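Local atomic coordinates of protein P47 (Clostridium botulinum, PDB entry 6EKT), a protein that may be part of a progenitor toxin complex that protects botulinum neurotoxin in the host gut, and resembles tubular lipid-binding (TULIP) proteins. Residues E44-N49 with K171-I176; N49-L54 with M66-W71; K85-E90 with G104-L109. All coordinates share one frame; numbering follows the deposited sequence. Where two conformers were deposited one is given.

In the fold
The three contacts lie at one end of an elongated, TULIP-like chain and illustrate how a helix, a hairpin and two sheets are tied together. Interaction 2 is the buried one, an antiparallel hairpin pairing whose inner face is a cluster of aromatic rings. Interactions 1 and 3 are partly buried. Interaction 1 fastens helix 35-49 to a loop mainly through Tyr45, and it meets interaction 2 where Ile173 packs on Phe53 and Trp71 and Gln172 NE2 bonds Gln52 O. Interaction 3 rests mainly on backbone bonds, interrupted at Pro107 and supplemented by a water; it joins interaction 2 through backbone bonds from Pro87 and Lys89 to Asp69 and Val67.

Interaction 1 of 3, residues E44-N49 with K171-I176; sequences EYITKN and KQISYI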
loop_
_atom_site.group_PDB
_atom_site.type_symbol
_atom_site.label_atom_id
_atom_site.label_comp_id
_atom_site.label_asym_id
_atom_site.label_seq_id
_atom_site.Cartn_x
_atom_site.Cartn_y
_atom_site.Cartn_z
ATOM N N GLU A 44 -16.839 16.342 12.733
ATOM C CA GLU A 44 -17.201 17.536 11.947
ATOM C C GLU A 44 -18.483 17.271 11.157
ATOM O O GLU A 44 -19.382 18.103 11.151
ATOM C CB GLU A 44 -16.060 17.966 11.001
ATOM C CG GLU A 44 -14.856 18.608 11.693
ATOM C CD GLU A 44 -13.574 18.664 10.858
ATOM O OE1 GLU A 44 -13.384 17.887 9.881
ATOM O OE2 GLU A 44 -12.708 19.487 11.211
ATOM N N TYR A 45 -18.576 16.091 10.538
ATOM C CA TYR A 45 -19.736 15.722 9.730
ATOM C C TYR A 45 -21.022 15.672 10.547
ATOM O O TYR A 45 -22.040 16.190 10.098
ATOM C CB TYR A 45 -19.533 14.372 9.038
ATOM C CG TYR A 45 -20.639 13.994 8.072
ATOM C CD1 TYR A 45 -20.569 14.362 6.722
ATOM C CD2 TYR A 45 -21.763 13.263 8.501
ATOM C CE1 TYR A 45 -21.579 14.009 5.828
ATOM C CE2 TYR A 45 -22.775 12.917 7.613
ATOM C CZ TYR A 45 -22.672 13.290 6.279
ATOM O OH TYR A 45 -23.667 12.948 5.399
ATOM N N ILE A 46 -20.974 15.016 11.712
ATOM C CA ILE A 46 -22.132 14.936 12.624
ATOM C C ILE A 46 -22.565 16.316 13.168
ATOM O O ILE A 46 -23.762 16.654 13.132
ATOM C CB ILE A 46 -21.928 13.878 13.752
ATOM C CG1 ILE A 46 -21.769 12.460 13.159
ATOM C CG2 ILE A 46 -23.076 13.884 14.767
ATOM C CD1 ILE A 46 -22.931 11.948 12.318
ATOM N N THR A 47 -21.599 17.088 13.664
ATOM C CA THR A 47 -21.839 18.460 14.148
ATOM C C THR A 47 -22.393 19.387 13.050
ATOM O O THR A 47 -23.452 19.994 13.241
ATOM C CB THR A 47 -20.569 19.058 14.813
ATOM O OG1 THR A 47 -20.173 18.228 15.913
ATOM C CG2 THR A 47 -20.805 20.500 15.321
ATOM N N LYS A 48 -21.699 19.474 11.910
ATOM C CA LYS A 48 -22.051 20.436 10.844
ATOM C C LYS A 48 -23.449 20.199 10.250
ATOM O O LYS A 48 -24.108 21.143 9.805
ATOM C CB LYS A 48 -20.998 20.445 9.725
ATOM C CG LYS A 48 -20.874 21.791 9.025
ATOM C CD LYS A 48 -20.266 21.710 7.632
ATOM C CE LYS A 48 -20.568 23.008 6.892
ATOM N NZ LYS A 48 -19.946 23.062 5.538
ATOM N N ASN A 49 -23.894 18.944 10.254
ATOM C CA ASN A 49 -25.172 18.586 9.638
ATOM C C ASN A 49 -26.342 18.489 10.630
ATOM O O ASN A 49 -27.491 18.270 10.213
ATOM C CB ASN A 49 -25.025 17.302 8.817
ATOM C CG ASN A 49 -24.347 17.536 7.481
ATOM O OD1 ASN A 49 -24.935 18.116 6.570
ATOM N ND2 ASN A 49 -23.110 17.071 7.352
ATOM N N LYS A 171 -30.600 7.810 4.352
ATOM C CA LYS A 171 -30.209 8.859 3.390
ATOM C C LYS A 171 -29.504 10.069 4.002
ATOM O O LYS A 171 -28.806 10.798 3.308
ATOM C CB LYS A 171 -31.412 9.316 2.548
ATOM C CG LYS A 171 -32.027 8.218 1.682
ATOM C CD LYS A 171 -31.205 7.921 0.426
ATOM C CE LYS A 171 -31.694 6.660 -0.281
ATOM N NZ LYS A 171 -33.106 6.754 -0.758
ATOM N N GLN A 172 -29.662 10.260 5.306
ATOM C CA GLN A 172 -29.058 11.395 6.011
ATOM C C GLN A 172 -27.560 11.283 6.247
ATOM O O GLN A 172 -26.889 12.296 6.435
ATOM C CB GLN A 172 -29.719 11.579 7.364
ATOM C CG GLN A 172 -31.036 12.320 7.332
ATOM C CD GLN A 172 -31.232 13.088 8.608
ATOM O OE1 GLN A 172 -30.530 14.064 8.866
ATOM N NE2 GLN A 172 -32.169 12.644 9.423
ATOM N N ILE A 173 -27.063 10.052 6.292
ATOM C CA ILE A 173 -25.662 9.779 6.526
ATOM C C ILE A 173 -25.042 9.412 5.179
ATOM O O ILE A 173 -25.382 8.371 4.599
ATOM C CB ILE A 173 -25.465 8.636 7.567
ATOM C CG1 ILE A 173 -26.213 8.925 8.883
ATOM C CG2 ILE A 173 -23.979 8.310 7.765
ATOM C CD1 ILE A 173 -25.747 10.134 9.683
ATOM N N SER A 174 -24.171 10.298 4.681
ATOM C CA SER A 174 -23.381 10.079 3.462
ATOM C C SER A 174 -21.911 10.381 3.714
ATOM O O SER A 174 -21.230 10.886 2.807
ATOM C CB SER A 174 -23.835 11.006 2.316
ATOM O OG SER A 174 -25.234 11.077 2.180
ATOM N N TYR A 175 -21.403 10.097 4.916
ATOM C CA TYR A 175 -19.988 10.326 5.173
ATOM C C TYR A 175 -19.122 9.407 4.288
ATOM O O TYR A 175 -19.368 8.197 4.213
ATOM C CB TYR A 175 -19.621 10.195 6.659
ATOM C CG TYR A 175 -18.156 10.449 6.893
ATOM C CD1 TYR A 175 -17.663 11.756 6.988
ATOM C CD2 TYR A 175 -17.241 9.382 6.958
ATOM C CE1 TYR A 175 -16.307 11.994 7.172
ATOM C CE2 TYR A 175 -15.887 9.610 7.144
ATOM C CZ TYR A 175 -15.423 10.910 7.251
ATOM O OH TYR A 175 -14.073 11.130 7.423
ATOM N N ILE A 176 -18.146 10.010 3.597
ATOM C CA ILE A 176 -17.235 9.274 2.705
ATOM C C ILE A 176 -15.987 8.950 3.509
ATOM O O ILE A 176 -15.194 9.849 3.815
ATOM C CB ILE A 176 -16.829 10.097 1.442
ATOM C CG1 ILE A 176 -18.047 10.645 0.662
ATOM C CG2 ILE A 176 -15.863 9.316 0.553
ATOM C CD1 ILE A 176 -19.107 9.620 0.281
#
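In this TULIP-like fold, the C-terminal turn of helix 35-49 docks on the loop joining helix 152-168 to strand 178-181, and Tyr45 is the plug that reaches Ser174 and Tyr175. Its CG stands anti to the backbone N (chi1 -174°), which sends the ring off the helix and across the loop. Both faces of that ring are occupied. Over the centre of one lies Tyr175 CB, 4.0 Å from the Tyr45 ring centroid in a CH-pi contact; over the opposite face sits Asn49 ND2, held there by its bond to Tyr45 O (3.1 Å). The Tyr175 ring turns its edge toward the same face as its CB, an offset edge-to-face pair with planes at 76°. Beyond the rings, Ile46 CD1 touches Ile173 CD1 at 4.3 Å, and Trp71 packs against both isoleucines. Gln172 has its strongest polar partner elsewhere: its NE2 bonds Gln52 O, tying the loop to strand 52-57 as well. At the far end of the tyrosine, the hydroxyl serves two backbone groups of the loop: Tyr45 OH donates weakly to Gln172 O (3.4 Å) and accepts from Ser174 N at 2.8 Å, with an N-H...O angle of 157°.

Interaction 2 of 3, residues N49-L54 with M66-W71; sequences NNIQFL and MVFDNW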
loop_
_atom_site.group_PDB
_atom_site.type_symbol
_atom_site.label_atom_id
_atom_site.label_comp_id
_atom_site.label_asym_id
_atom_site.label_seq_id
_atom_site.Cartn_x
_atom_site.Cartn_y
_atom_site.Cartn_z
ATOM N N ASN A 49 -23.894 18.944 10.254
ATOM C CA ASN A 49 -25.172 18.586 9.638
ATOM C C ASN A 49 -26.342 18.489 10.630
ATOM O O ASN A 49 -27.491 18.270 10.213
ATOM C CB ASN A 49 -25.025 17.302 8.817
ATOM C CG ASN A 49 -24.347 17.536 7.481
ATOM O OD1 ASN A 49 -24.935 18.116 6.570
ATOM N ND2 ASN A 49 -23.110 17.071 7.352
ATOM N N ASN A 50 -26.036 18.671 11.926
ATOM C CA ASN A 50 -27.009 18.609 13.041
ATOM C C ASN A 50 -27.979 17.440 12.911
ATOM O O ASN A 50 -29.202 17.618 12.902
ATOM C CB ASN A 50 -27.771 19.932 13.194
ATOM C CG ASN A 50 -26.847 21.103 13.423
ATOM O OD1 ASN A 50 -26.464 21.399 14.558
ATOM N ND2 ASN A 50 -26.480 21.778 12.343
ATOM N N ILE A 51 -27.403 16.247 12.795
ATOM C CA ILE A 51 -28.145 15.028 12.501
ATOM C C ILE A 51 -29.141 14.709 13.605
ATOM O O ILE A 51 -28.773 14.587 14.781
ATOM C CB ILE A 51 -27.192 13.825 12.267
ATOM C CG1 ILE A 51 -26.131 14.141 11.183
ATOM C CG2 ILE A 51 -27.974 12.551 11.967
ATOM C CD1 ILE A 51 -26.658 14.273 9.764
ATOM N N GLN A 52 -30.407 14.613 13.204
ATOM C CA GLN A 52 -31.443 14.032 14.051
ATOM C C GLN A 52 -32.248 12.961 13.320
ATOM O O GLN A 52 -32.569 13.113 12.136
ATOM C CB GLN A 52 -32.329 15.099 14.702
ATOM C CG GLN A 52 -33.238 15.907 13.781
ATOM C CD GLN A 52 -34.349 16.607 14.554
ATOM O OE1 GLN A 52 -35.516 16.215 14.481
ATOM N NE2 GLN A 52 -33.985 17.623 15.328
ATOM N N PHE A 53 -32.523 11.868 14.028
ATOM C CA PHE A 53 -33.293 10.756 13.488
ATOM C C PHE A 53 -34.655 10.742 14.178
ATOM O O PHE A 53 -34.728 10.690 15.420
ATOM C CB PHE A 53 -32.594 9.391 13.737
ATOM C CG PHE A 53 -31.338 9.137 12.913
ATOM C CD1 PHE A 53 -30.902 10.010 11.900
ATOM C CD2 PHE A 53 -30.592 7.971 13.146
ATOM C CE1 PHE A 53 -29.752 9.725 11.159
ATOM C CE2 PHE A 53 -29.447 7.686 12.408
ATOM C CZ PHE A 53 -29.026 8.563 11.418
ATOM N N LEU A 54 -35.712 10.799 13.364
ATOM C CA LEU A 54 -37.096 10.567 13.804
ATOM C C LEU A 54 -37.682 9.310 13.168
ATOM O O LEU A 54 -37.407 9.004 12.005
ATOM C CB LEU A 54 -38.006 11.755 13.440
ATOM C CG LEU A 54 -37.638 13.188 13.835
ATOM C CD1 LEU A 54 -38.410 14.216 13.002
ATOM C CD2 LEU A 54 -37.939 13.398 15.307
ATOM N N MET A 66 -33.960 11.224 18.129
ATOM C CA MET A 66 -32.556 11.226 18.560
ATOM C C MET A 66 -31.783 12.359 17.908
ATOM O O MET A 66 -31.650 12.405 16.677
ATOM C CB MET A 66 -31.873 9.883 18.244
ATOM C CG MET A 66 -32.384 8.687 19.035
ATOM S SD MET A 66 -31.612 7.095 18.657
ATOM C CE MET A 66 -32.215 6.740 17.011
ATOM N N VAL A 67 -31.275 13.272 18.730
ATOM C CA VAL A 67 -30.342 14.303 18.261
ATOM C C VAL A 67 -28.960 13.943 18.830
ATOM O O VAL A 67 -28.788 13.844 20.056
ATOM C CB VAL A 67 -30.773 15.747 18.665
ATOM C CG1 VAL A 67 -29.993 16.789 17.869
ATOM C CG2 VAL A 67 -32.276 15.969 18.467
ATOM N N PHE A 68 -27.993 13.730 17.937
ATOM C CA PHE A 68 -26.680 13.205 18.323
ATOM C C PHE A 68 -25.669 14.254 18.772
ATOM O O PHE A 68 -25.535 15.321 18.166
ATOM C CB PHE A 68 -26.077 12.347 17.194
ATOM C CG PHE A 68 -26.928 11.162 16.822
ATOM C CD1 PHE A 68 -26.992 10.043 17.646
ATOM C CD2 PHE A 68 -27.651 11.160 15.630
ATOM C CE1 PHE A 68 -27.768 8.942 17.292
ATOM C CE2 PHE A 68 -28.435 10.071 15.271
ATOM C CZ PHE A 68 -28.495 8.959 16.102
ATOM N N ASP A 69 -24.972 13.923 19.855
ATOM C CA ASP A 69 -23.783 14.636 20.316
ATOM C C ASP A 69 -22.660 14.528 19.269
ATOM O O ASP A 69 -22.093 15.543 18.847
ATOM C CB ASP A 69 -23.328 14.024 21.646
ATOM C CG ASP A 69 -22.847 15.055 22.642
ATOM O OD1 ASP A 69 -21.707 15.537 22.500
ATOM O OD2 ASP A 69 -23.608 15.365 23.586
ATOM N N ASN A 70 -22.389 13.290 18.844
ATOM C CA ASN A 70 -21.255 12.930 17.991
ATOM C C ASN A 70 -21.447 11.477 17.550
ATOM O O ASN A 70 -22.296 10.783 18.108
ATOM C CB ASN A 70 -19.948 13.047 18.780
ATOM C CG ASN A 70 -18.731 12.981 17.884
ATOM O OD1 ASN A 70 -18.855 13.090 16.670
ATOM N ND2 ASN A 70 -17.558 12.794 18.472
ATOM N N TRP A 71 -20.690 11.036 16.541
ATOM C CA TRP A 71 -20.466 9.600 16.289
ATOM C C TRP A 71 -18.957 9.420 16.340
ATOM O O TRP A 71 -18.221 10.239 15.780
ATOM C CB TRP A 71 -20.981 9.145 14.921
ATOM C CG TRP A 71 -22.467 8.990 14.760
ATOM C CD1 TRP A 71 -23.465 9.495 15.567
ATOM C CD2 TRP A 71 -23.130 8.329 13.680
ATOM N NE1 TRP A 71 -24.703 9.153 15.069
ATOM C CE2 TRP A 71 -24.530 8.452 13.907
ATOM C CE3 TRP A 71 -22.681 7.633 12.543
ATOM C CZ2 TRP A 71 -25.482 7.896 13.043
ATOM C CZ3 TRP A 71 -23.626 7.093 11.674
ATOM C CH2 TRP A 71 -25.017 7.221 11.936
#
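Phe53, Phe68 and Trp71 form a cluster of three aromatic rings. Phe68 turns its edge to one face of Phe53, the planes at 85° and the centroids 5.1 Å apart; the leading atom, Phe68 CE2, comes within 3.7 Å of Phe53 CD2 and is displaced from the ring centre toward the rim. Phe68 is itself covered, since Trp71 NE1 lies over the centre of one of its faces, 3.4 Å above the plane. The benzene end of the indole then closes on Phe53 obliquely, with Trp71 CZ2 4.0 Å from Phe53 CZ. At the edge of the Phe53 ring is the methyl of Met66: the bend at the end of that chain (chi3 -69°) carries CE back to Phe53 CB at 4.2 Å. Helix 152-168 packs on the sheet face that carries Phe53 and Met66, Ala165 and Phe166 meeting both. Gln52 and Val67 occupy the other face of the sheet, side by side and pointing the same way.

The backbone register matches this arrangement. Phe53 and Met66 form a hydrogen-bonded pair, Phe53 N to Met66 O at 2.8 Å and Met66 N to Phe53 O at 2.9 Å, whereas the next bond, Phe68 N to Ile51 O, is weak at 3.4 Å. Gln52 and Val67 are the intervening non-hydrogen-bonded pair. Just before the strand, Asn50, with positive phi, caps the C-terminal end of helix 35-49 in a Schellman motif. Alternating hydrogen-bonded and non-hydrogen-bonded pairs are those of an antiparallel beta hairpin, here strands 52-57 and 62-68 at the margin of a four-stranded sheet, with helix 152-168 against one face.

Interaction 3 of 3, residues K85-E90 with G104-L109; sequences KTPIKE and GINPVL
Thr86 N donates to Pro107 O (3.0 Å, 162°), and two residues along Ile88 N donates to Ile105 O at 2.8 Å, almost straight down the carbonyl bond. Neither is answered by the usual return bond from the same partner. Proline has no N-H, so Thr86 O meets Pro107 CD instead, at 3.3 Å, while Ile88 O is reached by Gly104 N (3.0 Å). A water donates to both Ile88 O and Ile105 O, clamping the two carbonyls.

Side chains fill in around these bonds. The side-chain amide oxygen of Asn106 lies beside the Pro87 ring, Asn106 OD1 being 3.4 Å from Pro87 CD. Ile88 and Ile105 run alongside each other, Ile88 CD1 to Ile105 CG2 at 3.9 Å, and Ile88 CD1 also touches the Pro107 ring. Thr86 places OG1 between its backbone N and carbonyl carbon (chi1 64°), against Pro107 CD at 3.7 Å; the hydroxyl is buried with no polar partner in the model. Thr86 CG2 touches Leu109 CD1.

The contact lies at the edge of the pairing of strands 81-88 and 108-118 in a six-stranded antiparallel sheet: Lys85 and Val108 are a non-hydrogen-bonded pair, and beyond it strand 81-88 stays bonded to the irregular 104-107 until segment 85-90 turns a corner at Lys89 and Glu90. Both of those residues face Val67 in a classic beta bulge, and the chain passes into strand 91-94 of the four-stranded sheet.

Further out, Phe158 of helix 152-168 packs on Ile105 and Pro107, and Leu162 and Phe166 on Leu109. Segment 104-109 is also bonded to a following loop, where Asp145 OD1 accepts from Asn106 N and Asn147 ND2 donates to Gly104 O, the glycine standing at a positive phi of 81°.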
loop_
_atom_site.group_PDB
_atom_site.type_symbol
_atom_site.label_atom_id
_atom_site.label_comp_id
_atom_site.label_asym_id
_atom_site.label_seq_id
_atom_site.Cartn_x
_atom_site.Cartn_y
_atom_site.Cartn_z
ATOM N N LYS A 85 -19.604 4.746 18.849
ATOM C CA LYS A 85 -20.447 5.294 19.911
ATOM C C LYS A 85 -21.303 6.389 19.288
ATOM O O LYS A 85 -20.784 7.212 18.526
ATOM C CB LYS A 85 -19.603 5.910 21.027
ATOM C CG LYS A 85 -18.769 4.948 21.862
ATOM C CD LYS A 85 -18.041 5.761 22.921
ATOM C CE LYS A 85 -16.878 5.013 23.556
ATOM N NZ LYS A 85 -16.154 5.932 24.487
ATOM N N THR A 86 -22.598 6.416 19.618
ATOM C CA THR A 86 -23.497 7.437 19.070
ATOM C C THR A 86 -24.227 8.199 20.196
ATOM O O THR A 86 -25.458 8.142 20.278
ATOM C CB THR A 86 -24.512 6.853 18.054
ATOM O OG1 THR A 86 -25.372 5.918 18.721
ATOM C CG2 THR A 86 -23.811 6.143 16.882
ATOM N N PRO A 87 -23.467 8.914 21.066
ATOM C CA PRO A 87 -24.070 9.605 22.207
ATOM C C PRO A 87 -25.215 10.536 21.771
ATOM O O PRO A 87 -25.069 11.313 20.816
ATOM C CB PRO A 87 -22.899 10.397 22.816
ATOM C CG PRO A 87 -21.871 10.474 21.725
ATOM C CD PRO A 87 -22.009 9.165 21.003
ATOM N N ILE A 88 -26.352 10.390 22.440
ATOM C CA ILE A 88 -27.553 11.198 22.192
ATOM C C ILE A 88 -27.557 12.365 23.185
ATOM O O ILE A 88 -27.601 12.151 24.401
ATOM C CB ILE A 88 -28.856 10.360 22.347
ATOM C CG1 ILE A 88 -28.847 9.155 21.393
ATOM C CG2 ILE A 88 -30.100 11.202 22.054
ATOM C CD1 ILE A 88 -29.650 7.970 21.890
ATOM N N LYS A 89 -27.517 13.589 22.668
ATOM C CA LYS A 89 -27.587 14.772 23.542
ATOM C C LYS A 89 -29.004 15.081 24.033
ATOM O O LYS A 89 -29.175 15.558 25.159
ATOM C CB LYS A 89 -26.914 16.012 22.922
ATOM C CG LYS A 89 -27.533 16.584 21.649
ATOM C CD LYS A 89 -26.938 17.956 21.321
ATOM C CE LYS A 89 -26.971 18.238 19.825
ATOM N NZ LYS A 89 -26.138 19.423 19.451
ATOM N N GLU A 90 -30.002 14.821 23.186
ATOM C CA GLU A 90 -31.413 15.023 23.535
ATOM C C GLU A 90 -32.333 14.152 22.678
ATOM O O GLU A 90 -32.003 13.777 21.545
ATOM C CB GLU A 90 -31.827 16.507 23.449
ATOM C CG GLU A 90 -31.813 17.087 22.046
ATOM C CD GLU A 90 -32.539 18.409 21.937
ATOM O OE1 GLU A 90 -33.782 18.434 22.054
ATOM O OE2 GLU A 90 -31.869 19.428 21.727
ATOM N N GLY A 104 -28.327 11.908 27.315
ATOM C CA GLY A 104 -27.212 11.263 28.011
ATOM C C GLY A 104 -27.089 9.763 27.797
ATOM O O GLY A 104 -26.260 9.117 28.441
ATOM N N ILE A 105 -27.888 9.214 26.881
ATOM C CA ILE A 105 -27.794 7.794 26.494
ATOM C C ILE A 105 -26.695 7.651 25.425
ATOM O O ILE A 105 -26.615 8.466 24.483
ATOM C CB ILE A 105 -29.179 7.212 26.064
ATOM C CG1 ILE A 105 -30.038 6.837 27.291
ATOM C CG2 ILE A 105 -29.043 5.955 25.209
ATOM C CD1 ILE A 105 -30.428 7.977 28.200
ATOM N N ASN A 106 -25.862 6.617 25.588
ATOM C CA ASN A 106 -24.618 6.462 24.822
ATOM C C ASN A 106 -24.488 5.036 24.222
ATOM O O ASN A 106 -23.749 4.189 24.756
ATOM C CB ASN A 106 -23.426 6.848 25.724
ATOM C CG ASN A 106 -22.121 6.983 24.962
ATOM O OD1 ASN A 106 -22.100 7.095 23.726
ATOM N ND2 ASN A 106 -21.013 6.990 25.704
ATOM N N PRO A 107 -25.215 4.764 23.108
ATOM C CA PRO A 107 -25.197 3.437 22.491
ATOM C C PRO A 107 -23.878 3.126 21.789
ATOM O O PRO A 107 -23.182 4.034 21.308
ATOM C CB PRO A 107 -26.329 3.511 21.452
ATOM C CG PRO A 107 -27.147 4.727 21.822
ATOM C CD PRO A 107 -26.116 5.671 22.373
ATOM N N VAL A 108 -23.543 1.839 21.764
ATOM C CA VAL A 108 -22.428 1.348 20.971
ATOM C C VAL A 108 -23.012 0.430 19.907
ATOM O O VAL A 108 -23.663 -0.584 20.223
ATOM C CB VAL A 108 -21.384 0.594 21.833
ATOM C CG1 VAL A 108 -20.201 0.142 20.979
ATOM C CG2 VAL A 108 -20.914 1.469 22.985
ATOM N N LEU A 109 -22.800 0.816 18.653
ATOM C CA LEU A 109 -23.248 0.048 17.526
ATOM C C LEU A 109 -22.057 -0.485 16.737
ATOM O O LEU A 109 -20.911 -0.030 16.911
ATOM C CB LEU A 109 -24.129 0.907 16.606
ATOM C CG LEU A 109 -25.252 1.726 17.257
ATOM C CD1 LEU A 109 -25.906 2.682 16.268
ATOM C CD2 LEU A 109 -26.286 0.803 17.867
HETATM O O HOH W 1 -25.233 10.686 25.334
#